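Local structure of BtGH115A (Bacteroides thetaiotaomicron, 5BY3) at residues A[385-390]-A[425-429]; A[240-244]-A[341-345]; A[367-371]-A[398-403]. The protein acts as a family GH115 4-O-methyl-alpha-glucuronidase, a glycoside hydrolase with specificity for decorated arabinogalactans. All coordinates share one frame. Residue numbers count along the deposited sequence, not the author numbering.

Interaction 1: residues A[385-390]-A[425-429]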
loop_
_atom_site.group_PDB
_atom_site.type_symbol
_atom_site.label_atom_id
_atom_site.label_comp_id
_atom_site.label_asym_id
_atom_site.label_seq_id
_atom_site.Cartn_x
_atom_site.Cartn_y
_atom_site.Cartn_z
ATOM N N LYS A 385 9.749 23.600 5.445
ATOM C CA LYS A 385 8.719 24.141 4.574
ATOM C C LYS A 385 8.250 23.110 3.516
ATOM O O LYS A 385 7.086 23.109 3.137
ATOM C CB LYS A 385 9.225 25.462 3.935
ATOM C CG LYS A 385 8.376 26.083 2.826
ATOM C CD LYS A 385 9.262 26.825 1.814
ATOM C CE LYS A 385 8.497 27.391 0.598
ATOM N NZ LYS A 385 9.094 28.666 0.079
ATOM N N GLY A 386 9.151 22.239 3.064
ATOM C CA GLY A 386 8.832 21.194 2.078
ATOM C C GLY A 386 8.026 19.974 2.561
ATOM O O GLY A 386 7.621 19.111 1.742
ATOM N N GLY A 387 7.775 19.926 3.871
ATOM C CA GLY A 387 7.070 18.841 4.563
ATOM C C GLY A 387 7.754 17.473 4.486
ATOM O O GLY A 387 8.880 17.342 4.014
ATOM N N ASN A 388 7.049 16.433 4.918
ATOM C CA ASN A 388 7.588 15.078 4.872
ATOM C C ASN A 388 6.645 14.095 4.207
ATOM O O ASN A 388 5.444 14.094 4.503
ATOM C CB ASN A 388 7.968 14.607 6.274
ATOM C CG ASN A 388 9.110 15.419 6.869
ATOM O OD1 ASN A 388 10.262 15.011 6.795
ATOM N ND2 ASN A 388 8.790 16.580 7.448
ATOM N N GLY A 389 7.211 13.267 3.324
ATOM C CA GLY A 389 6.485 12.213 2.641
ATOM C C GLY A 389 6.848 10.794 3.076
ATOM O O GLY A 389 7.742 10.586 3.915
ATOM N N VAL A 390 6.137 9.815 2.509
ATOM C CA VAL A 390 6.429 8.389 2.708
ATOM C C VAL A 390 6.135 7.568 1.451
ATOM O O VAL A 390 5.120 7.801 0.762
ATOM C CB VAL A 390 5.760 7.788 3.991
ATOM C CG1 VAL A 390 4.239 7.688 3.883
ATOM C CG2 VAL A 390 6.384 6.448 4.368
ATOM N N GLY A 425 3.761 13.629 11.628
ATOM C CA GLY A 425 4.018 14.758 10.751
ATOM C C GLY A 425 4.402 14.442 9.313
ATOM O O GLY A 425 4.818 15.352 8.589
ATOM N N ILE A 426 4.254 13.179 8.882
ATOM C CA ILE A 426 4.414 12.842 7.448
ATOM C C ILE A 426 3.064 13.126 6.752
ATOM O O ILE A 426 2.171 12.269 6.749
ATOM C CB ILE A 426 4.896 11.391 7.231
ATOM C CG1 ILE A 426 6.228 11.172 7.948
ATOM C CG2 ILE A 426 4.970 11.056 5.744
ATOM C CD1 ILE A 426 6.811 9.765 7.924
ATOM N N GLN A 427 2.919 14.331 6.188
ATOM C CA GLN A 427 1.614 14.825 5.716
ATOM C C GLN A 427 1.616 15.429 4.310
ATOM O O GLN A 427 0.584 15.915 3.804
ATOM C CB GLN A 427 1.054 15.868 6.682
ATOM C CG GLN A 427 0.983 15.460 8.146
ATOM C CD GLN A 427 0.192 16.447 9.011
ATOM O OE1 GLN A 427 -0.302 17.482 8.542
ATOM N NE2 GLN A 427 0.065 16.118 10.280
ATOM N N LYS A 428 2.767 15.432 3.672
ATOM C CA LYS A 428 2.851 16.110 2.404
ATOM C C LYS A 428 2.546 15.141 1.238
ATOM O O LYS A 428 1.814 15.488 0.290
ATOM C CB LYS A 428 4.243 16.771 2.282
ATOM C CG LYS A 428 4.464 17.644 1.066
ATOM C CD LYS A 428 3.752 18.986 1.152
ATOM C CE LYS A 428 4.282 19.869 0.029
ATOM N NZ LYS A 428 4.128 21.324 0.329
HETATM N N MSE A 429 3.094 13.932 1.321
HETATM C CA MSE A 429 3.200 13.082 0.165
HETATM C C MSE A 429 3.244 11.635 0.581
HETATM O O MSE A 429 4.157 11.200 1.305
HETATM C CB MSE A 429 4.477 13.480 -0.576
HETATM C CG MSE A 429 4.471 13.233 -2.075
HETATM SE SE MSE A 429 6.138 13.844 -2.956
HETATM C CE MSE A 429 5.833 15.787 -2.689
#

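Interaction 2: residues A[240-244]-A[341-345]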
loop_
_atom_site.group_PDB
_atom_site.type_symbol
_atom_site.label_atom_id
_atom_site.label_comp_id
_atom_site.label_asym_id
_atom_site.label_seq_id
_atom_site.Cartn_x
_atom_site.Cartn_y
_atom_site.Cartn_z
ATOM N N GLY A 240 5.465 11.823 -11.164
ATOM C CA GLY A 240 6.598 11.759 -10.248
ATOM C C GLY A 240 7.359 10.532 -10.686
ATOM O O GLY A 240 6.995 9.938 -11.694
ATOM N N ALA A 241 8.406 10.140 -9.957
ATOM C CA ALA A 241 9.176 8.913 -10.265
ATOM C C ALA A 241 9.999 8.557 -9.047
ATOM O O ALA A 241 10.027 9.337 -8.115
ATOM C CB ALA A 241 10.077 9.084 -11.496
ATOM N N SER A 242 10.682 7.405 -9.063
ATOM C CA SER A 242 11.233 6.809 -7.831
ATOM C C SER A 242 12.598 7.338 -7.395
ATOM O O SER A 242 13.200 8.200 -8.075
ATOM C CB SER A 242 11.248 5.275 -7.918
ATOM O OG SER A 242 12.395 4.824 -8.604
ATOM N N HIS A 243 13.075 6.784 -6.277
ATOM C CA HIS A 243 14.340 7.170 -5.591
ATOM C C HIS A 243 15.585 7.111 -6.493
ATOM O O HIS A 243 16.630 7.665 -6.144
ATOM C CB HIS A 243 14.534 6.254 -4.386
ATOM C CG HIS A 243 14.074 4.858 -4.656
ATOM N ND1 HIS A 243 14.836 3.952 -5.364
ATOM C CD2 HIS A 243 12.889 4.249 -4.422
ATOM C CE1 HIS A 243 14.154 2.834 -5.524
ATOM N NE2 HIS A 243 12.973 2.985 -4.957
ATOM N N CYS A 244 15.456 6.458 -7.651
ATOM C CA CYS A 244 16.545 6.338 -8.633
ATOM C C CYS A 244 16.157 6.892 -10.016
ATOM O O CYS A 244 16.709 6.479 -11.060
ATOM C CB CYS A 244 16.921 4.861 -8.783
ATOM S SG CYS A 244 15.557 3.861 -9.463
ATOM N N PHE A 341 13.064 14.536 -2.304
ATOM C CA PHE A 341 14.259 13.770 -2.110
ATOM C C PHE A 341 13.886 12.507 -1.338
ATOM O O PHE A 341 13.251 12.594 -0.263
ATOM C CB PHE A 341 15.322 14.603 -1.355
ATOM C CG PHE A 341 16.577 13.835 -1.039
ATOM C CD1 PHE A 341 17.364 13.273 -2.071
ATOM C CD2 PHE A 341 16.968 13.630 0.289
ATOM C CE1 PHE A 341 18.516 12.541 -1.791
ATOM C CE2 PHE A 341 18.139 12.911 0.570
ATOM C CZ PHE A 341 18.901 12.373 -0.472
ATOM N N ILE A 342 14.282 11.353 -1.892
ATOM C CA ILE A 342 13.852 10.040 -1.374
ATOM C C ILE A 342 15.042 9.214 -0.910
ATOM O O ILE A 342 15.679 8.561 -1.737
ATOM C CB ILE A 342 13.018 9.223 -2.401
ATOM C CG1 ILE A 342 11.983 10.121 -3.059
ATOM C CG2 ILE A 342 12.303 8.030 -1.720
ATOM C CD1 ILE A 342 11.492 9.595 -4.364
ATOM N N PRO A 343 15.362 9.263 0.406
ATOM C CA PRO A 343 16.443 8.435 0.982
ATOM C C PRO A 343 15.976 6.981 1.320
ATOM O O PRO A 343 15.666 6.627 2.466
ATOM C CB PRO A 343 16.901 9.242 2.198
ATOM C CG PRO A 343 15.696 10.028 2.611
ATOM C CD PRO A 343 14.762 10.144 1.428
ATOM N N TYR A 344 15.892 6.187 0.261
ATOM C CA TYR A 344 15.515 4.787 0.273
ATOM C C TYR A 344 16.804 3.960 0.305
ATOM O O TYR A 344 17.831 4.377 -0.271
ATOM C CB TYR A 344 14.724 4.516 -1.011
ATOM C CG TYR A 344 14.311 3.100 -1.278
ATOM C CD1 TYR A 344 13.451 2.413 -0.416
ATOM C CD2 TYR A 344 14.773 2.442 -2.408
ATOM C CE1 TYR A 344 13.066 1.097 -0.683
ATOM C CE2 TYR A 344 14.395 1.133 -2.702
ATOM C CZ TYR A 344 13.544 0.452 -1.843
ATOM O OH TYR A 344 13.183 -0.855 -2.157
ATOM N N LYS A 345 16.736 2.788 0.952
ATOM C CA LYS A 345 17.884 1.859 1.114
ATOM C C LYS A 345 19.140 2.630 1.607
ATOM O O LYS A 345 19.032 3.299 2.642
ATOM C CB LYS A 345 18.097 0.980 -0.144
ATOM C CG LYS A 345 17.003 -0.072 -0.392
ATOM C CD LYS A 345 17.448 -1.105 -1.433
ATOM C CE LYS A 345 16.648 -2.402 -1.379
ATOM N NZ LYS A 345 15.659 -2.587 -2.489
#

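Interaction 3: residues A[367-371]-A[398-403]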
loop_
_atom_site.group_PDB
_atom_site.type_symbol
_atom_site.label_atom_id
_atom_site.label_comp_id
_atom_site.label_asym_id
_atom_site.label_seq_id
_atom_site.Cartn_x
_atom_site.Cartn_y
_atom_site.Cartn_z
ATOM N N ASP A 367 9.455 2.867 3.935
ATOM C CA ASP A 367 9.256 1.680 4.764
ATOM C C ASP A 367 10.366 0.688 4.400
ATOM O O ASP A 367 11.121 0.970 3.498
ATOM C CB ASP A 367 7.852 1.107 4.560
ATOM C CG ASP A 367 7.701 0.301 3.246
ATOM O OD1 ASP A 367 8.650 0.168 2.418
ATOM O OD2 ASP A 367 6.600 -0.229 3.059
ATOM N N ASP A 368 10.450 -0.463 5.083
ATOM C CA ASP A 368 11.544 -1.414 4.880
ATOM C C ASP A 368 11.147 -2.491 3.858
ATOM O O ASP A 368 11.665 -3.603 3.866
ATOM C CB ASP A 368 11.915 -2.037 6.226
ATOM C CG ASP A 368 10.763 -2.877 6.859
ATOM O OD1 ASP A 368 9.608 -2.883 6.360
ATOM O OD2 ASP A 368 11.034 -3.561 7.873
ATOM N N ASN A 369 10.188 -2.140 3.013
ATOM C CA ASN A 369 9.645 -2.991 1.980
ATOM C C ASN A 369 8.618 -3.989 2.483
ATOM O O ASN A 369 7.957 -4.642 1.667
ATOM C CB ASN A 369 10.754 -3.706 1.173
ATOM C CG ASN A 369 11.910 -2.779 0.791
ATOM O OD1 ASN A 369 13.079 -3.064 1.113
ATOM N ND2 ASN A 369 11.599 -1.687 0.112
ATOM N N TYR A 370 8.497 -4.125 3.811
ATOM C CA TYR A 370 7.498 -5.007 4.402
ATOM C C TYR A 370 6.516 -4.232 5.272
ATOM O O TYR A 370 5.893 -4.788 6.194
ATOM C CB TYR A 370 8.166 -6.197 5.078
ATOM C CG TYR A 370 9.025 -7.036 4.114
ATOM C CD1 TYR A 370 10.235 -6.558 3.610
ATOM C CD2 TYR A 370 8.608 -8.318 3.687
ATOM C CE1 TYR A 370 10.995 -7.319 2.724
ATOM C CE2 TYR A 370 9.370 -9.091 2.792
ATOM C CZ TYR A 370 10.548 -8.589 2.317
ATOM O OH TYR A 370 11.291 -9.321 1.442
ATOM N N GLY A 371 6.327 -2.951 4.937
ATOM C CA GLY A 371 5.286 -2.128 5.557
ATOM C C GLY A 371 5.613 -1.581 6.948
ATOM O O GLY A 371 4.704 -1.144 7.689
ATOM N N GLY A 398 12.560 -8.514 -3.561
ATOM C CA GLY A 398 13.781 -8.358 -2.783
ATOM C C GLY A 398 13.909 -9.327 -1.642
ATOM O O GLY A 398 13.162 -10.294 -1.583
ATOM N N ARG A 399 14.880 -9.055 -0.760
ATOM C CA ARG A 399 15.242 -9.877 0.375
ATOM C C ARG A 399 14.446 -9.458 1.617
ATOM O O ARG A 399 14.104 -8.286 1.745
ATOM C CB ARG A 399 16.723 -9.667 0.721
ATOM C CG ARG A 399 17.017 -8.271 1.301
ATOM C CD ARG A 399 18.491 -8.052 1.495
ATOM N NE ARG A 399 19.121 -7.958 0.190
ATOM C CZ ARG A 399 20.423 -7.823 -0.024
ATOM N NH1 ARG A 399 21.307 -7.754 0.976
ATOM N NH2 ARG A 399 20.826 -7.745 -1.266
ATOM N N PRO A 400 14.181 -10.385 2.542
ATOM C CA PRO A 400 14.502 -11.835 2.423
ATOM C C PRO A 400 13.657 -12.629 1.393
ATOM O O PRO A 400 14.044 -13.733 1.016
ATOM C CB PRO A 400 14.220 -12.342 3.834
ATOM C CG PRO A 400 13.079 -11.462 4.290
ATOM C CD PRO A 400 13.400 -10.088 3.760
ATOM N N HIS A 401 12.505 -12.109 0.948
ATOM C CA HIS A 401 11.710 -12.823 -0.096
ATOM C C HIS A 401 10.695 -11.880 -0.788
ATOM O O HIS A 401 10.077 -11.083 -0.108
ATOM C CB HIS A 401 11.009 -14.059 0.516
ATOM C CG HIS A 401 10.506 -15.017 -0.502
ATOM N ND1 HIS A 401 9.436 -14.726 -1.323
ATOM C CD2 HIS A 401 10.954 -16.242 -0.873
ATOM C CE1 HIS A 401 9.251 -15.736 -2.162
ATOM N NE2 HIS A 401 10.155 -16.669 -1.906
ATOM N N ASP A 402 10.494 -11.998 -2.106
ATOM C CA ASP A 402 9.423 -11.235 -2.813
ATOM C C ASP A 402 8.035 -11.586 -2.257
ATOM O O ASP A 402 7.761 -12.755 -1.952
ATOM C CB ASP A 402 9.288 -11.529 -4.310
ATOM C CG ASP A 402 10.623 -11.646 -5.094
ATOM O OD1 ASP A 402 11.743 -11.514 -4.527
ATOM O OD2 ASP A 402 10.498 -11.921 -6.338
ATOM N N HIS A 403 7.183 -10.561 -2.114
ATOM C CA HIS A 403 5.757 -10.768 -2.075
ATOM C C HIS A 403 5.137 -10.097 -3.274
ATOM O O HIS A 403 4.858 -8.893 -3.249
ATOM C CB HIS A 403 5.122 -10.324 -0.752
ATOM C CG HIS A 403 5.566 -8.980 -0.247
ATOM N ND1 HIS A 403 6.833 -8.756 0.266
ATOM C CD2 HIS A 403 4.892 -7.803 -0.130
ATOM C CE1 HIS A 403 6.913 -7.498 0.677
ATOM N NE2 HIS A 403 5.763 -6.891 0.417
HETATM O O HOH W 1 14.780 -5.409 1.311
#

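Interaction 1: residues A[385-390]-A[425-429]
Two neighbouring parallel strands of the TIM barrel, 388-393 and 429-433, begin to pair here. Helix 411-423 lies between them in the chain and ends in a Schellman motif. Gly425, its C-prime residue, has a positive phi (89°), at which a side chain would jam against the preceding carbonyl. Lys428 N donates to Asn388 O (3.1 Å), and Val390 N to Met429 O (2.7 Å, though the placing of this carbonyl is less sure). Beside the bonds, branched Ile426 packs against the other backbone: its CG2 lies 3.3 Å from Asn388 O and 3.8 Å from Val390 CB. At Gly387, also with positive phi, a CB would collide with Lys428 CB, so glycine lets the lysine's methylenes pass, with CG 3.5 Å from Gly386 O, while NZ forms a salt bridge with Glu161. The amide of Asn388 turns to Trp365 and Glu381. Strand, helix and parallel strand make a beta-alpha-beta crossover, the repeating unit of the (beta/alpha)8 barrel, seen here where its strands start.

Interaction 2: residues A[240-244]-A[341-345]
The imidazole of His243 lies against the ring of Tyr344, with Tyr344 CD2 over one face of the histidine and 3.2 Å from His243 NE2. The ring centroids are 4.0 Å apart and the planes meet at 32°, an oblique pairing of two flat, polarisable side chains whose CA-to-CB bonds each point toward the opposite segment. Next to the rings, Ile342 supplies the aliphatic part of the contact. Its CB is 3.9 Å from His243 CB, and its CD1 reaches along the backbone to 3.9 Å from Ser242 C and 4.0 Å from Ala241 O. A branched, wholly apolar side chain suits this position, since it must also pack on Trp212, Met364 and Cys366. Both segments are loops at the C-terminal ends of TIM-barrel strands: 240-244 follows strand 238-239, while 341-345 follows strand 339-341; this is the end at which enzymes of this fold carry their active sites. Strand 290-291 comes between these two strands in the chain, and Ala241 O is tied to it by a hydrogen bond from Thr291. Pro343 is the centre of an inverse gamma turn, closed by a weak bond from Tyr344 N to Ile342 O (3.1 Å), so Ile342 and Tyr344, one on each side of the proline, can both face His243 while the proline points away and packs on Trp365. At the far end of the tyrosine, Lys345 NZ donates to Tyr344 OH (3.0 Å), and the same amine is hydrogen-bonded to Tyr396.

Interaction 3: residues A[367-371]-A[398-403]
A cis peptide bond joins Arg399 to Pro400, and the hydroxyl of Tyr370 reaches into the bend around it. Tyr370 OH donates to His401 O (2.6 Å) and lies 3.0 Å from Arg399 O, while Tyr370 CZ packs 3.5 Å from Pro400 CD. Tyrosine suits the place because its ring spans a gap between backbones whose nearest CA atoms, Asn369 CA and Gly398 CA, are 8.3 Å apart. His403 CE1 sits over one face of that ring, 3.6 Å from Tyr370 CD2, with the ring planes at 49°, and is also 3.2 Å from Asn369 O. These loops follow adjacent TIM-barrel strands, 362-366 and 388-393, at their C-terminal ends. Successive Asx turns shape the first: Asp367 OD1 accepts from Asn369 N (2.8 Å) and Asp368 OD1 from Tyr370 N (3.0 Å). Asn369 tolerates a positive phi (80°) better than most residues, and a water donates both to Asn369 OD1 (2.9 Å) and to Arg399 O (3.0 Å). Helix 730-738, from the C-terminal part of the chain, packs against Pro400, while Asp368 OD2 accepts hydrogen bonds from Trp732 and His700.

All three contacts belong to one TIM barrel, but at different levels. Interaction 1 joins two strands where they start, whereas interactions 2 and 3 involve loops at the opposite, C-terminal ends of strands. Interactions 2 and 3, with centres 16 Å apart, touch where Asn369 ND2 lies 2.9 Å from Tyr344 OH, and Tyr396 packs against both. Interaction 1 touches neither: its centre is 14 Å from that of interaction 2 and 23 Å from that of interaction 3. Its segments alternate along the chain with those of interaction 3. The side chain of His403 is about 9 Å from the bound nickel ion, whose site includes Leu404, the next residue, and Asp436.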